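PDB 6YHH: beta-N-acetylglucosaminidase-like protein Glycoside hydrolase family 20 from Flavobacterium johnsoniae, which probably hydrolyses terminal N-acetylhexosamine residues from chitin-derived oligosaccharides as a beta-N-acetylglucosaminidase of glycoside hydrolase family 20. Local coordinates for residues D140-T145 against R474-E479; K565-F570 against L662-S667. One frame throughout, in Å; residues are numbered along the deposited sequence.

Contact 1. Residues D140-T145 against R474-E479; sequences DFPRFT and RLWSAE
The indole of Trp476 lies with one face against the backbone of Phe141 and Pro142. CB of Pro142 sits over the six-membered ring, 3.8 Å from its centroid, in a CH-pi contact. The indole edge meets Asp140: NE1 gives a hydrogen bond of 2.8 Å to OD1, nearly straight at 165°. OD1 lies in the ring plane, but the carboxylate is tilted 67° to the ring, and the N-H arrives from above the carboxylate plane. OD1 also accepts from Gln14 N. An alanine at Trp476 would remove the flat face and the N-H, and would probably loosen the linker against the helix end. This linker joins strand 131-140 of the N-terminal domain to strand 146-152 of the catalytic TIM barrel, and docks on the last turn of helix 467-476. There Arg143 N donates a hydrogen bond to Trp476 O (2.7 Å), and Phe144 N one to Leu475 O (3.3 Å), nearly along the C=O axis. Arg143 runs out extended, with CG anti to its backbone N (chi1 -176°). CB of Glu479 lies 3.5 Å above the centre of its guanidinium, and Phe144 CE2 above the opposite face, off toward the rim. The NH2 salt bridge to Glu479 OE2 is long, whereas NH1 pairs with Asp427. A water in the guanidinium plane links NH1 to Arg474 O, Arg474 NH1 and Ser477 O. Arg474 NE is hydrogen-bonded to Tyr424 O.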
loop_
_atom_site.group_PDB
_atom_site.type_symbol
_atom_site.label_atom_id
_atom_site.label_comp_id
_atom_site.label_asym_id
_atom_site.label_seq_id
_atom_site.Cartn_x
_atom_site.Cartn_y
_atom_site.Cartn_z
ATOM N N ASP A 140 -14.774 -24.344 -18.512
ATOM C CA ASP A 140 -13.890 -23.251 -18.975
ATOM C C ASP A 140 -12.485 -23.717 -19.194
ATOM O O ASP A 140 -12.073 -24.755 -18.699
ATOM C CB ASP A 140 -13.921 -22.141 -17.843
ATOM C CG ASP A 140 -13.565 -20.750 -18.308
ATOM O OD1 ASP A 140 -13.497 -20.470 -19.525
ATOM O OD2 ASP A 140 -13.390 -19.891 -17.398
ATOM N N PHE A 141 -11.747 -22.935 -19.972
ATOM C CA PHE A 141 -10.376 -23.194 -20.266
ATOM C C PHE A 141 -9.885 -21.959 -21.040
ATOM O O PHE A 141 -10.681 -21.231 -21.623
ATOM C CB PHE A 141 -10.235 -24.469 -21.188
ATOM C CG PHE A 141 -11.121 -24.405 -22.460
ATOM C CD1 PHE A 141 -12.407 -24.849 -22.447
ATOM C CD2 PHE A 141 -10.661 -23.773 -23.619
ATOM C CE1 PHE A 141 -13.233 -24.740 -23.565
ATOM C CE2 PHE A 141 -11.437 -23.707 -24.770
ATOM C CZ PHE A 141 -12.743 -24.198 -24.721
ATOM N N PRO A 142 -8.540 -21.772 -21.076
ATOM C CA PRO A 142 -8.026 -20.628 -21.779
ATOM C C PRO A 142 -7.846 -20.805 -23.296
ATOM O O PRO A 142 -7.358 -21.860 -23.764
ATOM C CB PRO A 142 -6.607 -20.449 -21.123
ATOM C CG PRO A 142 -6.206 -21.818 -20.714
ATOM C CD PRO A 142 -7.495 -22.487 -20.349
ATOM N N ARG A 143 -8.040 -19.716 -24.044
ATOM C CA ARG A 143 -7.718 -19.681 -25.446
ATOM C C ARG A 143 -6.250 -19.756 -25.742
ATOM O O ARG A 143 -5.830 -20.513 -26.666
ATOM C CB ARG A 143 -8.327 -18.414 -26.085
ATOM C CG ARG A 143 -8.123 -18.317 -27.603
ATOM C CD ARG A 143 -8.741 -17.035 -28.165
ATOM N NE ARG A 143 -8.362 -16.929 -29.568
ATOM C CZ ARG A 143 -8.264 -15.757 -30.218
ATOM N NH1 ARG A 143 -8.520 -14.610 -29.604
ATOM N NH2 ARG A 143 -7.838 -15.696 -31.469
ATOM N N PHE A 144 -5.392 -19.057 -24.964
ATOM C CA PHE A 144 -3.948 -19.063 -25.180
ATOM C C PHE A 144 -3.287 -19.519 -23.927
ATOM O O PHE A 144 -3.779 -19.201 -22.788
ATOM C CB PHE A 144 -3.416 -17.627 -25.501
ATOM C CG PHE A 144 -3.922 -17.073 -26.808
ATOM C CD1 PHE A 144 -3.369 -17.528 -28.006
ATOM C CD2 PHE A 144 -4.941 -16.118 -26.872
ATOM C CE1 PHE A 144 -3.861 -17.037 -29.225
ATOM C CE2 PHE A 144 -5.392 -15.635 -28.084
ATOM C CZ PHE A 144 -4.828 -16.095 -29.259
ATOM N N THR A 145 -2.147 -20.146 -24.104
ATOM C CA THR A 145 -1.412 -20.618 -22.942
ATOM C C THR A 145 -0.514 -19.567 -22.201
ATOM O O THR A 145 -0.221 -19.761 -21.032
ATOM C CB THR A 145 -0.556 -21.902 -23.297
ATOM O OG1 THR A 145 -0.234 -22.623 -22.107
ATOM C CG2 THR A 145 0.711 -21.574 -24.040
ATOM N N ARG A 474 -9.242 -10.937 -23.325
ATOM C CA ARG A 474 -8.781 -11.286 -24.671
ATOM C C ARG A 474 -7.890 -12.516 -24.723
ATOM O O ARG A 474 -7.920 -13.295 -25.687
ATOM C CB ARG A 474 -8.101 -10.105 -25.356
ATOM C CG ARG A 474 -7.610 -10.354 -26.797
ATOM C CD ARG A 474 -8.675 -10.829 -27.790
ATOM N NE ARG A 474 -9.778 -9.899 -27.735
ATOM C CZ ARG A 474 -11.049 -10.216 -27.481
ATOM N NH1 ARG A 474 -11.524 -11.463 -27.348
ATOM N NH2 ARG A 474 -11.859 -9.228 -27.361
ATOM N N LEU A 475 -7.081 -12.725 -23.721
ATOM C CA LEU A 475 -6.108 -13.770 -23.759
ATOM C C LEU A 475 -6.705 -15.113 -23.314
ATOM O O LEU A 475 -6.150 -16.146 -23.658
ATOM C CB LEU A 475 -4.900 -13.383 -22.894
ATOM C CG LEU A 475 -4.165 -12.161 -23.461
ATOM C CD1 LEU A 475 -3.017 -11.820 -22.490
ATOM C CD2 LEU A 475 -3.734 -12.294 -24.915
ATOM N N TRP A 476 -7.826 -15.082 -22.587
ATOM C CA TRP A 476 -8.452 -16.331 -22.069
ATOM C C TRP A 476 -9.700 -16.714 -22.866
ATOM O O TRP A 476 -9.887 -17.881 -23.229
ATOM C CB TRP A 476 -8.812 -16.129 -20.579
ATOM C CG TRP A 476 -9.597 -17.302 -19.995
ATOM C CD1 TRP A 476 -10.896 -17.604 -20.239
ATOM C CD2 TRP A 476 -9.094 -18.302 -19.125
ATOM N NE1 TRP A 476 -11.235 -18.787 -19.580
ATOM C CE2 TRP A 476 -10.138 -19.209 -18.870
ATOM C CE3 TRP A 476 -7.855 -18.511 -18.495
ATOM C CZ2 TRP A 476 -9.978 -20.345 -18.080
ATOM C CZ3 TRP A 476 -7.707 -19.656 -17.697
ATOM C CH2 TRP A 476 -8.764 -20.551 -17.496
ATOM N N SER A 477 -10.589 -15.753 -23.067
ATOM C CA SER A 477 -11.940 -16.029 -23.550
ATOM C C SER A 477 -11.910 -16.323 -25.075
ATOM O O SER A 477 -10.924 -16.123 -25.792
ATOM C CB SER A 477 -12.839 -14.832 -23.331
ATOM O OG SER A 477 -13.067 -14.626 -21.926
ATOM N N ALA A 478 -13.048 -16.778 -25.534
ATOM C CA ALA A 478 -13.198 -17.095 -26.955
ATOM C C ALA A 478 -12.956 -15.851 -27.815
ATOM O O ALA A 478 -13.257 -14.737 -27.403
ATOM C CB ALA A 478 -14.637 -17.603 -27.192
ATOM N N GLU A 479 -12.514 -16.086 -29.052
ATOM C CA GLU A 479 -12.159 -15.019 -29.970
ATOM C C GLU A 479 -13.330 -14.127 -30.281
ATOM O O GLU A 479 -13.142 -12.954 -30.534
ATOM C CB GLU A 479 -11.616 -15.616 -31.264
ATOM C CG GLU A 479 -11.159 -14.598 -32.301
ATOM C CD GLU A 479 -10.483 -15.187 -33.524
ATOM O OE1 GLU A 479 -10.594 -16.415 -33.762
ATOM O OE2 GLU A 479 -9.794 -14.376 -34.225
HETATM O O HOH W 1 -9.983 -13.964 -27.207
#

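Contact 2. Residues K565-F570 against L662-S667; sequences KDSLAF and LSVYES
Phe570 reaches from helix 565-579 toward the turn that leads into helix 665-671. Its CB points at the other segment and just touches Val664, with CG1 4.2 Å away. CG stands anti to the backbone N (chi1 -175°), which brings the CD2-CE2 side of the ring against Val664 and Ser667. CD2 then meets CB of Val664 at 3.8 Å, and the two side chains cross at about a right angle. One atom further out, CE2 lies 3.7 Å from CB of Ser667. Both partners approach the ring obliquely. Trp596 and Phe592 of helix 583-607 make edge-to-face contacts with the same ring, so the aromatic side chain joins three parts of this mainly helical C-terminal region.

One turn back along the helix, Ser567 supplies the polar part. Its OG is anti to the carbonyl carbon (chi1 -61°) and donates a hydrogen bond of 2.7 Å to Ser663 OG. Ser663 holds its own OG in the crowded position between backbone N and carbonyl carbon (chi1 57°), and that oxygen is also bonded to Glu533 OE2. CG1 of Val664 lies 3.4 Å from Ser567 OG, so a methyl group packs directly beside the serine pair. Ser667 presents its CB to the phenyl ring, while its OG is hydrogen-bonded to Asp571 OD1.

The contact mixes apolar packing round Phe570 and Val664 with one short hydroxyl pair. The carboxylate of Glu533 would probably polarise that pair, with Ser663 OG as the link between Ser567 and the acid.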
loop_
_atom_site.group_PDB
_atom_site.type_symbol
_atom_site.label_atom_id
_atom_site.label_comp_id
_atom_site.label_asym_id
_atom_site.label_seq_id
_atom_site.Cartn_x
_atom_site.Cartn_y
_atom_site.Cartn_z
ATOM N N LYS A 565 -14.756 8.547 -16.937
ATOM C CA LYS A 565 -16.152 8.032 -16.899
ATOM C C LYS A 565 -17.157 9.040 -17.339
ATOM O O LYS A 565 -18.138 8.684 -17.997
ATOM C CB LYS A 565 -16.499 7.459 -15.568
ATOM C CG LYS A 565 -16.618 8.303 -14.407
ATOM C CD LYS A 565 -17.028 7.487 -13.122
ATOM N N ASP A 566 -16.957 10.315 -16.985
ATOM C CA ASP A 566 -18.011 11.290 -17.393
ATOM C C ASP A 566 -17.935 11.627 -18.870
ATOM O O ASP A 566 -18.923 11.913 -19.491
ATOM C CB ASP A 566 -17.944 12.557 -16.568
ATOM C CG ASP A 566 -18.507 12.404 -15.199
ATOM O OD1 ASP A 566 -19.025 11.293 -14.767
ATOM O OD2 ASP A 566 -18.488 13.437 -14.437
ATOM N N SER A 567 -16.709 11.595 -19.455
ATOM C CA SER A 567 -16.553 11.717 -20.899
ATOM C C SER A 567 -17.356 10.632 -21.610
ATOM O O SER A 567 -18.045 10.923 -22.575
ATOM C CB SER A 567 -15.116 11.624 -21.341
ATOM O OG SER A 567 -14.400 12.719 -20.725
ATOM N N LEU A 568 -17.205 9.380 -21.180
ATOM C CA LEU A 568 -17.935 8.295 -21.870
ATOM C C LEU A 568 -19.446 8.520 -21.732
ATOM O O LEU A 568 -20.190 8.299 -22.703
ATOM C CB LEU A 568 -17.555 6.963 -21.269
ATOM C CG LEU A 568 -16.135 6.456 -21.559
ATOM C CD1 LEU A 568 -15.878 5.131 -20.813
ATOM C CD2 LEU A 568 -15.842 6.411 -23.001
ATOM N N ALA A 569 -19.882 8.943 -20.558
ATOM C CA ALA A 569 -21.304 9.255 -20.381
ATOM C C ALA A 569 -21.812 10.383 -21.202
ATOM O O ALA A 569 -22.925 10.344 -21.710
ATOM C CB ALA A 569 -21.649 9.416 -18.910
ATOM N N PHE A 570 -21.009 11.410 -21.318
ATOM C CA PHE A 570 -21.301 12.544 -22.164
ATOM C C PHE A 570 -21.433 12.144 -23.593
ATOM O O PHE A 570 -22.399 12.494 -24.335
ATOM C CB PHE A 570 -20.230 13.628 -22.002
ATOM C CG PHE A 570 -20.544 14.881 -22.767
ATOM C CD1 PHE A 570 -21.669 15.670 -22.460
ATOM C CD2 PHE A 570 -19.720 15.332 -23.816
ATOM C CE1 PHE A 570 -21.892 16.866 -23.162
ATOM C CE2 PHE A 570 -19.962 16.480 -24.512
ATOM C CZ PHE A 570 -21.116 17.251 -24.193
ATOM N N LEU A 662 -8.909 17.032 -22.503
ATOM C CA LEU A 662 -10.347 16.880 -22.311
ATOM C C LEU A 662 -10.956 15.886 -23.298
ATOM O O LEU A 662 -10.903 16.095 -24.505
ATOM C CB LEU A 662 -11.085 18.245 -22.476
ATOM C CG LEU A 662 -10.926 19.273 -21.367
ATOM C CD1 LEU A 662 -11.388 20.664 -21.857
ATOM C CD2 LEU A 662 -11.639 18.835 -20.109
ATOM N N SER A 663 -11.450 14.767 -22.802
ATOM C CA SER A 663 -11.888 13.702 -23.687
ATOM C C SER A 663 -13.369 13.784 -24.002
ATOM O O SER A 663 -13.955 12.869 -24.514
ATOM C CB SER A 663 -11.488 12.342 -23.103
ATOM O OG SER A 663 -12.030 12.158 -21.801
ATOM N N VAL A 664 -13.926 14.945 -23.726
ATOM C CA VAL A 664 -15.259 15.364 -24.220
ATOM C C VAL A 664 -15.170 16.239 -25.450
ATOM O O VAL A 664 -16.202 16.586 -26.048
ATOM C CB VAL A 664 -16.033 16.104 -23.096
ATOM C CG1 VAL A 664 -16.361 15.199 -21.921
ATOM C CG2 VAL A 664 -15.315 17.340 -22.605
ATOM N N TYR A 665 -13.976 16.651 -25.875
ATOM C CA TYR A 665 -13.840 17.504 -27.018
ATOM C C TYR A 665 -14.532 17.030 -28.305
ATOM O O TYR A 665 -15.323 17.826 -28.945
ATOM C CB TYR A 665 -12.364 17.816 -27.320
ATOM C CG TYR A 665 -12.204 18.387 -28.668
ATOM C CD1 TYR A 665 -12.569 19.708 -28.907
ATOM C CD2 TYR A 665 -11.724 17.604 -29.709
ATOM C CE1 TYR A 665 -12.449 20.235 -30.172
ATOM C CE2 TYR A 665 -11.563 18.123 -30.971
ATOM C CZ TYR A 665 -11.917 19.439 -31.189
ATOM O OH TYR A 665 -11.788 19.993 -32.487
ATOM N N GLU A 666 -14.326 15.754 -28.648
ATOM C CA GLU A 666 -14.928 15.233 -29.912
ATOM C C GLU A 666 -16.461 15.374 -29.915
ATOM O O GLU A 666 -17.020 15.780 -30.924
ATOM C CB GLU A 666 -14.528 13.822 -30.214
ATOM C CG GLU A 666 -13.029 13.683 -30.527
ATOM C CD GLU A 666 -12.556 14.380 -31.831
ATOM O OE1 GLU A 666 -13.369 14.736 -32.746
ATOM O OE2 GLU A 666 -11.319 14.605 -31.956
ATOM N N SER A 667 -17.076 15.098 -28.779
ATOM C CA SER A 667 -18.516 15.241 -28.612
ATOM C C SER A 667 -19.003 16.660 -28.579
ATOM O O SER A 667 -20.114 16.959 -29.104
ATOM C CB SER A 667 -18.945 14.463 -27.391
ATOM O OG SER A 667 -18.983 13.063 -27.689
#

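In the fold
The two contacts come in series along the chain: both segments of contact 1 precede those of contact 2. Their centres are about 32 Å apart and their nearest atoms about 16 Å, so they do not touch. They share no helix or strand. Contact 1 lies where the N-terminal domain meets the catalytic barrel, and it ties the linker before the first barrel strand, 146-152, to helix 467-476, which follows the last one, 443-450. Contact 2 belongs to the mainly helical C-terminal region, where it joins helix 565-579 to the start of the chain's last helix, 665-671. Both lie away from the predicted proton donor Glu317, so they concern how the parts of the enzyme pack.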